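PDB 4A39: metallo-carboxypeptidase from Pseudomonas aeruginosa, which probably removes C-terminal residues from peptide or protein substrates as a zinc-dependent metallocarboxypeptidase of the M14 family. Local coordinates for residues A[257-260]-A[261-264]; A[301-304]-A[305-309]; A[128-131]-A[132-135]. All coordinates share one frame; numbering follows the deposited sequence.

All three contacts are local, each between consecutive turns of one helix, so none closes a long loop and none nests in or crosses another. From the N terminus, interaction 3 comes first, in the opening turns of helix 128-138, which lies against helix 185-196. Interaction 1 follows at the C-terminal end of helix 252-264, packed on strands 144-151 and 171-177 of the seven-stranded sheet and on helix 332-340. Interaction 2 comes last, in the closing turns of helix 294-308, against helix 366-383. Measured between centres, interaction 3 lies about 24 Å from interaction 1 and about 31 Å from interaction 2, and no pair touches.

Interaction 1 (A[257-260]-A[261-264]); sequences VQQE and MKRH
E260 and H264 lie side by side at the end of helix 252-264, pointing the same way, with carboxylate and imidazole planes 37° apart. The histidine is tied to the backbone one turn earlier: its ND1 donates to E260 O at 2.7 Å, and this oxygen lies close to the ring plane, at the ring's edge. The backbone N of H264 reaches the same E260 O at 3.0 Å, from the opposite face of the carbonyl plane. Two firm bonds from one residue thus grip a single carbonyl, which fixes the rotation of the imidazole, with ND1 turned back to that oxygen and carrying the proton. E260 bends at chi2 (-58°), bringing OE1 to 3.0 Å from H264 CE1.

R263 stands alongside E260 as well, but its guanidinium is almost perpendicular to the carboxylate (89°). The salt bridge from E260 OE1 to R263 NH2, 3.4 Å long, is therefore a matter of charge alone, since the oxygen sits well out of the guanidinium plane and no N-H is aimed at it. H264 CE1 lies over the centre of one guanidinium face, 3.6 Å above its plane.

On the buried side, V257 and M261 cross at a slant, and V257 CG1 touches M261 CE at 3.8 Å. The helical bond from M261 N to V257 O, 2.9 Å, joins the same two residues.

This is the C-terminal turn of a helix packed on the mixed sheet of the zinc carboxypeptidase domain. W174 of strand 171-177 meets V257, E260 and M261, while M261 also packs on V336 and Y340 of helix 332-340. Strand 144-151 also borders the turn, with A148 against E260 and L147 against H264.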
loop_
_atom_site.group_PDB
_atom_site.type_symbol
_atom_site.label_atom_id
_atom_site.label_comp_id
_atom_site.label_asym_id
_atom_site.label_seq_id
_atom_site.Cartn_x
_atom_site.Cartn_y
_atom_site.Cartn_z
ATOM N N VAL A 257 11.811 10.310 7.691
ATOM C CA VAL A 257 10.951 9.751 8.727
ATOM C C VAL A 257 11.704 9.401 10.002
ATOM O O VAL A 257 11.225 9.690 11.099
ATOM C CB VAL A 257 10.193 8.510 8.211
ATOM C CG1 VAL A 257 9.332 7.920 9.323
ATOM C CG2 VAL A 257 9.319 8.908 7.029
ATOM N N GLN A 258 12.878 8.791 9.870
ATOM C CA GLN A 258 13.657 8.434 11.053
ATOM C C GLN A 258 14.058 9.657 11.875
ATOM O O GLN A 258 14.104 9.592 13.101
ATOM C CB GLN A 258 14.898 7.624 10.662
ATOM C CG GLN A 258 14.579 6.164 10.341
ATOM C CD GLN A 258 15.813 5.283 10.244
ATOM O OE1 GLN A 258 16.819 5.524 10.916
ATOM N NE2 GLN A 258 15.733 4.240 9.422
ATOM N N GLN A 259 14.340 10.773 11.211
ATOM C CA GLN A 259 14.718 11.982 11.938
ATOM C C GLN A 259 13.537 12.513 12.744
ATOM O O GLN A 259 13.695 12.957 13.886
ATOM C CB GLN A 259 15.212 13.060 10.967
ATOM C CG GLN A 259 16.555 12.743 10.326
ATOM C CD GLN A 259 17.688 12.669 11.342
ATOM O OE1 GLN A 259 18.818 12.323 11.001
ATOM N NE2 GLN A 259 17.388 12.999 12.594
ATOM N N GLU A 260 12.351 12.467 12.144
ATOM C CA GLU A 260 11.146 12.944 12.807
ATOM C C GLU A 260 10.771 12.016 13.957
ATOM O O GLU A 260 10.291 12.467 15.001
ATOM C CB GLU A 260 9.988 13.040 11.807
ATOM C CG GLU A 260 10.178 14.110 10.733
ATOM C CD GLU A 260 10.363 15.502 11.313
ATOM O OE1 GLU A 260 9.617 15.862 12.248
ATOM O OE2 GLU A 260 11.246 16.242 10.829
ATOM N N MET A 261 10.986 10.717 13.774
ATOM C CA MET A 261 10.667 9.760 14.829
ATOM C C MET A 261 11.575 9.986 16.027
ATOM O O MET A 261 11.127 9.970 17.170
ATOM C CB MET A 261 10.831 8.319 14.337
ATOM C CG MET A 261 9.828 7.885 13.282
ATOM S SD MET A 261 10.041 6.139 12.852
ATOM C CE MET A 261 8.379 5.723 12.290
ATOM N N LYS A 262 12.855 10.205 15.769
ATOM C CA LYS A 262 13.809 10.420 16.849
ATOM C C LYS A 262 13.440 11.618 17.709
ATOM O O LYS A 262 13.634 11.609 18.931
ATOM C CB LYS A 262 15.215 10.609 16.272
ATOM C CG LYS A 262 15.833 9.346 15.693
ATOM C CD LYS A 262 17.178 9.611 15.025
ATOM C CE LYS A 262 17.773 8.329 14.462
ATOM N NZ LYS A 262 18.988 8.590 13.644
ATOM N N ARG A 263 12.883 12.640 17.069
ATOM C CA ARG A 263 12.501 13.865 17.753
ATOM C C ARG A 263 11.166 13.834 18.478
ATOM O O ARG A 263 11.029 14.429 19.545
ATOM C CB ARG A 263 12.510 15.030 16.759
ATOM C CG ARG A 263 12.299 16.403 17.373
ATOM C CD ARG A 263 13.076 17.426 16.579
ATOM N NE ARG A 263 12.525 17.621 15.242
ATOM C CZ ARG A 263 11.441 18.346 15.002
ATOM N NH1 ARG A 263 10.818 18.921 16.015
ATOM N NH2 ARG A 263 11.001 18.522 13.765
ATOM N N HIS A 264 10.178 13.155 17.912
ATOM C CA HIS A 264 8.881 13.121 18.570
ATOM C C HIS A 264 8.572 11.873 19.380
ATOM O O HIS A 264 7.735 11.924 20.281
ATOM C CB HIS A 264 7.760 13.345 17.552
ATOM C CG HIS A 264 7.927 14.581 16.731
ATOM N ND1 HIS A 264 8.698 14.624 15.589
ATOM C CD2 HIS A 264 7.436 15.829 16.901
ATOM C CE1 HIS A 264 8.664 15.844 15.085
ATOM N NE2 HIS A 264 7.903 16.593 15.861
#

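Interaction 2 (A[301-304]-A[305-309]); sequences QRFR and EELMA
Q301 is bonded to E305 through the backbone, E305 N donating to Q301 O at 3.0 Å, one of four successive i to i+4 bonds here. R302 carries the main side-chain contact. Its chain is bent at both chi2 (-78°) and chi3 (-63°), which curls the guanidinium toward the next turn, where NH1 donates to E306 OE2 at 2.9 Å. The bond is fairly straight (158°) and the oxygen lies at the guanidinium edge, near its plane, but the carboxylate is met on its anti side. A weak second bond runs from R302 NH2 to E306 OE2 at 3.4 Å. Each partner has another: R302 NE pairs with E386, and E306 OE1 with R310.

F303 and L307 lie side by side on the buried side, CE1 of F303 touching CD2 of L307 at 3.7 Å; F345 and helix 366-383 line the same region. R304 accepts at its O from M308 N, 2.9 Å away, while its extended side chain leads NH2 to A283 O.

The arrangement is that of an amphipathic surface helix of the zinc carboxypeptidase domain: an i to i+4 Arg-Glu salt bridge on the partly exposed flank, beside a buried aromatic-aliphatic pair.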
loop_
_atom_site.group_PDB
_atom_site.type_symbol
_atom_site.label_atom_id
_atom_site.label_comp_id
_atom_site.label_asym_id
_atom_site.label_seq_id
_atom_site.Cartn_x
_atom_site.Cartn_y
_atom_site.Cartn_z
ATOM N N GLN A 301 -1.010 -9.890 19.916
ATOM C CA GLN A 301 -2.156 -10.795 20.003
ATOM C C GLN A 301 -3.429 -9.961 20.147
ATOM O O GLN A 301 -4.425 -10.201 19.457
ATOM C CB GLN A 301 -1.996 -11.723 21.216
ATOM C CG GLN A 301 -2.664 -13.088 21.104
ATOM C CD GLN A 301 -4.167 -13.019 20.983
ATOM O OE1 GLN A 301 -4.843 -12.418 21.817
ATOM N NE2 GLN A 301 -4.706 -13.651 19.946
ATOM N N ARG A 302 -3.387 -8.974 21.041
ATOM C CA ARG A 302 -4.527 -8.088 21.276
ATOM C C ARG A 302 -4.975 -7.366 20.002
ATOM O O ARG A 302 -6.166 -7.320 19.686
ATOM C CB ARG A 302 -4.165 -7.052 22.344
ATOM C CG ARG A 302 -4.041 -7.614 23.752
ATOM C CD ARG A 302 -5.408 -7.837 24.371
ATOM N NE ARG A 302 -6.146 -6.586 24.521
ATOM C CZ ARG A 302 -7.386 -6.393 24.081
ATOM N NH1 ARG A 302 -8.035 -7.373 23.458
ATOM N NH2 ARG A 302 -7.982 -5.221 24.262
ATOM N N PHE A 303 -4.012 -6.802 19.279
ATOM C CA PHE A 303 -4.285 -6.072 18.044
ATOM C C PHE A 303 -4.941 -6.954 16.984
ATOM O O PHE A 303 -5.949 -6.573 16.378
ATOM C CB PHE A 303 -2.980 -5.491 17.484
ATOM C CG PHE A 303 -3.165 -4.653 16.249
ATOM C CD1 PHE A 303 -3.196 -5.247 14.988
ATOM C CD2 PHE A 303 -3.312 -3.273 16.342
ATOM C CE1 PHE A 303 -3.370 -4.484 13.840
ATOM C CE2 PHE A 303 -3.486 -2.498 15.198
ATOM C CZ PHE A 303 -3.515 -3.107 13.941
ATOM N N ARG A 304 -4.363 -8.128 16.751
ATOM C CA ARG A 304 -4.896 -9.044 15.749
ATOM C C ARG A 304 -6.313 -9.513 16.076
ATOM O O ARG A 304 -7.170 -9.579 15.199
ATOM C CB ARG A 304 -3.981 -10.265 15.600
ATOM C CG ARG A 304 -2.707 -10.011 14.809
ATOM C CD ARG A 304 -1.897 -11.293 14.667
ATOM N NE ARG A 304 -0.740 -11.136 13.791
ATOM C CZ ARG A 304 0.515 -11.367 14.165
ATOM N NH1 ARG A 304 0.780 -11.759 15.406
ATOM N NH2 ARG A 304 1.506 -11.202 13.299
ATOM N N GLU A 305 -6.545 -9.814 17.352
ATOM C CA GLU A 305 -7.853 -10.291 17.810
ATOM C C GLU A 305 -8.931 -9.223 17.678
ATOM O O GLU A 305 -10.035 -9.491 17.189
ATOM C CB GLU A 305 -7.757 -10.754 19.267
ATOM C CG GLU A 305 -8.898 -11.666 19.702
ATOM C CD GLU A 305 -8.644 -12.322 21.047
ATOM O OE1 GLU A 305 -7.499 -12.249 21.544
ATOM O OE2 GLU A 305 -9.593 -12.919 21.602
ATOM N N GLU A 306 -8.622 -8.007 18.114
ATOM C CA GLU A 306 -9.582 -6.917 18.041
ATOM C C GLU A 306 -9.848 -6.485 16.599
ATOM O O GLU A 306 -10.973 -6.125 16.256
ATOM C CB GLU A 306 -9.101 -5.721 18.868
ATOM C CG GLU A 306 -9.038 -5.986 20.373
ATOM C CD GLU A 306 -10.406 -6.122 21.031
ATOM O OE1 GLU A 306 -11.442 -6.033 20.335
ATOM O OE2 GLU A 306 -10.443 -6.317 22.264
ATOM N N LEU A 307 -8.828 -6.533 15.746
ATOM C CA LEU A 307 -9.022 -6.135 14.355
ATOM C C LEU A 307 -9.804 -7.190 13.579
ATOM O O LEU A 307 -10.623 -6.859 12.723
ATOM C CB LEU A 307 -7.680 -5.876 13.669
ATOM C CG LEU A 307 -7.752 -5.446 12.199
ATOM C CD1 LEU A 307 -8.686 -4.255 12.037
ATOM C CD2 LEU A 307 -6.357 -5.101 11.712
ATOM N N MET A 308 -9.554 -8.459 13.881
ATOM C CA MET A 308 -10.259 -9.535 13.198
ATOM C C MET A 308 -11.746 -9.492 13.558
ATOM O O MET A 308 -12.602 -9.884 12.761
ATOM C CB MET A 308 -9.645 -10.889 13.578
ATOM C CG MET A 308 -10.271 -12.091 12.872
ATOM S SD MET A 308 -9.280 -13.598 13.064
ATOM C CE MET A 308 -9.448 -14.312 11.453
ATOM N N ALA A 309 -12.052 -8.991 14.750
ATOM C CA ALA A 309 -13.441 -8.910 15.191
ATOM C C ALA A 309 -14.182 -7.745 14.545
ATOM O O ALA A 309 -15.414 -7.699 14.561
ATOM C CB ALA A 309 -13.500 -8.777 16.709
#

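Interaction 3 (A[128-131]-A[132-135]); sequences RERH and ARLV
H131 and V135, one turn apart, meet in a CH-pi contact within the first two turns of the amphipathic helix 128-138. CG2 of V135 lies over one face of the imidazole, 3.7 Å above its plane and offset toward the rim; the line to the ring centroid is 25° off the normal. CG of H131 is anti to the backbone N (chi1 173°), which swings the ring out where V135 can cover that face. Both ring nitrogens are bonded outside the helix, ND1 to E187 and NE2 to E159, so the imidazole is held from either nitrogen while the methyl covers a face.

Backbone hydrogen bonds form the regular i to i+4 ladder, from the bond of A132 N to R128 O through that of V135 N to H131 O (3.0 Å).

Charged groups make up the third kind of contact. R130 and R133 bring like charges close, with NH1 of R130 4.0 Å from NH2 of R133 and the guanidinium planes almost perpendicular (88°). The salt bridge of R130 NE with E191 on helix 185-196 would be expected to offset part of this repulsion. R128 likewise bridges to E187 on that helix, and L134 packs against it through E187, E191 and I194.

The guanidinium of R133 folds back on the preceding turn by a bend at chi3, laying one face over the backbone, where R133 NH2 approaches R130 CA to 3.5 Å.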
loop_
_atom_site.group_PDB
_atom_site.type_symbol
_atom_site.label_atom_id
_atom_site.label_comp_id
_atom_site.label_asym_id
_atom_site.label_seq_id
_atom_site.Cartn_x
_atom_site.Cartn_y
_atom_site.Cartn_z
ATOM N N ARG A 128 -0.799 10.801 -7.953
ATOM C CA ARG A 128 -0.250 11.841 -7.099
ATOM C C ARG A 128 -1.243 12.998 -7.068
ATOM O O ARG A 128 -1.228 13.816 -6.142
ATOM C CB ARG A 128 1.108 12.321 -7.621
ATOM C CG ARG A 128 2.184 11.243 -7.729
ATOM C CD ARG A 128 2.431 10.563 -6.391
ATOM N NE ARG A 128 1.475 9.482 -6.146
ATOM C CZ ARG A 128 1.045 9.121 -4.940
ATOM N NH1 ARG A 128 1.475 9.751 -3.854
ATOM N NH2 ARG A 128 0.183 8.118 -4.820
ATOM N N GLU A 129 -2.093 13.085 -8.093
ATOM C CA GLU A 129 -3.095 14.143 -8.122
ATOM C C GLU A 129 -4.098 13.845 -7.023
ATOM O O GLU A 129 -4.539 14.752 -6.318
ATOM C CB GLU A 129 -3.782 14.231 -9.494
ATOM C CG GLU A 129 -2.842 14.722 -10.595
ATOM C CD GLU A 129 -3.546 15.130 -11.880
ATOM O OE1 GLU A 129 -4.425 14.380 -12.356
ATOM O OE2 GLU A 129 -3.203 16.203 -12.427
ATOM N N ARG A 130 -4.438 12.569 -6.857
ATOM C CA ARG A 130 -5.372 12.178 -5.809
ATOM C C ARG A 130 -4.679 12.403 -4.467
ATOM O O ARG A 130 -5.317 12.772 -3.482
ATOM C CB ARG A 130 -5.775 10.704 -5.953
ATOM C CG ARG A 130 -6.970 10.337 -5.088
ATOM C CD ARG A 130 -7.394 8.883 -5.229
ATOM N NE ARG A 130 -8.625 8.641 -4.481
ATOM C CZ ARG A 130 -9.849 8.835 -4.963
ATOM N NH1 ARG A 130 -10.018 9.264 -6.208
ATOM N NH2 ARG A 130 -10.908 8.626 -4.191
ATOM N N HIS A 131 -3.365 12.182 -4.439
ATOM C CA HIS A 131 -2.580 12.377 -3.222
ATOM C C HIS A 131 -2.694 13.832 -2.783
ATOM O O HIS A 131 -2.889 14.127 -1.600
ATOM C CB HIS A 131 -1.105 12.042 -3.475
ATOM C CG HIS A 131 -0.203 12.377 -2.327
ATOM N ND1 HIS A 131 -0.085 11.575 -1.212
ATOM C CD2 HIS A 131 0.604 13.442 -2.111
ATOM C CE1 HIS A 131 0.755 12.133 -0.357
ATOM N NE2 HIS A 131 1.187 13.268 -0.878
ATOM N N ALA A 132 -2.564 14.743 -3.742
ATOM C CA ALA A 132 -2.655 16.163 -3.438
ATOM C C ALA A 132 -4.021 16.477 -2.847
ATOM O O ALA A 132 -4.126 17.231 -1.878
ATOM C CB ALA A 132 -2.416 16.987 -4.695
ATOM N N ARG A 133 -5.069 15.896 -3.424
ATOM C CA ARG A 133 -6.418 16.128 -2.928
ATOM C C ARG A 133 -6.587 15.584 -1.511
ATOM O O ARG A 133 -7.264 16.194 -0.681
ATOM C CB ARG A 133 -7.450 15.491 -3.861
ATOM C CG ARG A 133 -7.554 16.178 -5.218
ATOM C CD ARG A 133 -8.838 15.796 -5.953
ATOM N NE ARG A 133 -8.876 14.392 -6.352
ATOM C CZ ARG A 133 -8.167 13.875 -7.352
ATOM N NH1 ARG A 133 -7.354 14.644 -8.066
ATOM N NH2 ARG A 133 -8.280 12.587 -7.647
ATOM N N LEU A 134 -5.971 14.437 -1.235
ATOM C CA LEU A 134 -6.056 13.839 0.093
ATOM C C LEU A 134 -5.391 14.743 1.122
ATOM O O LEU A 134 -5.911 14.937 2.220
ATOM C CB LEU A 134 -5.374 12.465 0.118
ATOM C CG LEU A 134 -5.305 11.803 1.502
ATOM C CD1 LEU A 134 -6.711 11.576 2.041
ATOM C CD2 LEU A 134 -4.559 10.480 1.405
ATOM N N VAL A 135 -4.233 15.289 0.768
ATOM C CA VAL A 135 -3.519 16.174 1.678
ATOM C C VAL A 135 -4.331 17.445 1.914
ATOM O O VAL A 135 -4.479 17.887 3.057
ATOM C CB VAL A 135 -2.115 16.536 1.133
ATOM C CG1 VAL A 135 -1.491 17.633 1.983
ATOM C CG2 VAL A 135 -1.219 15.303 1.158
#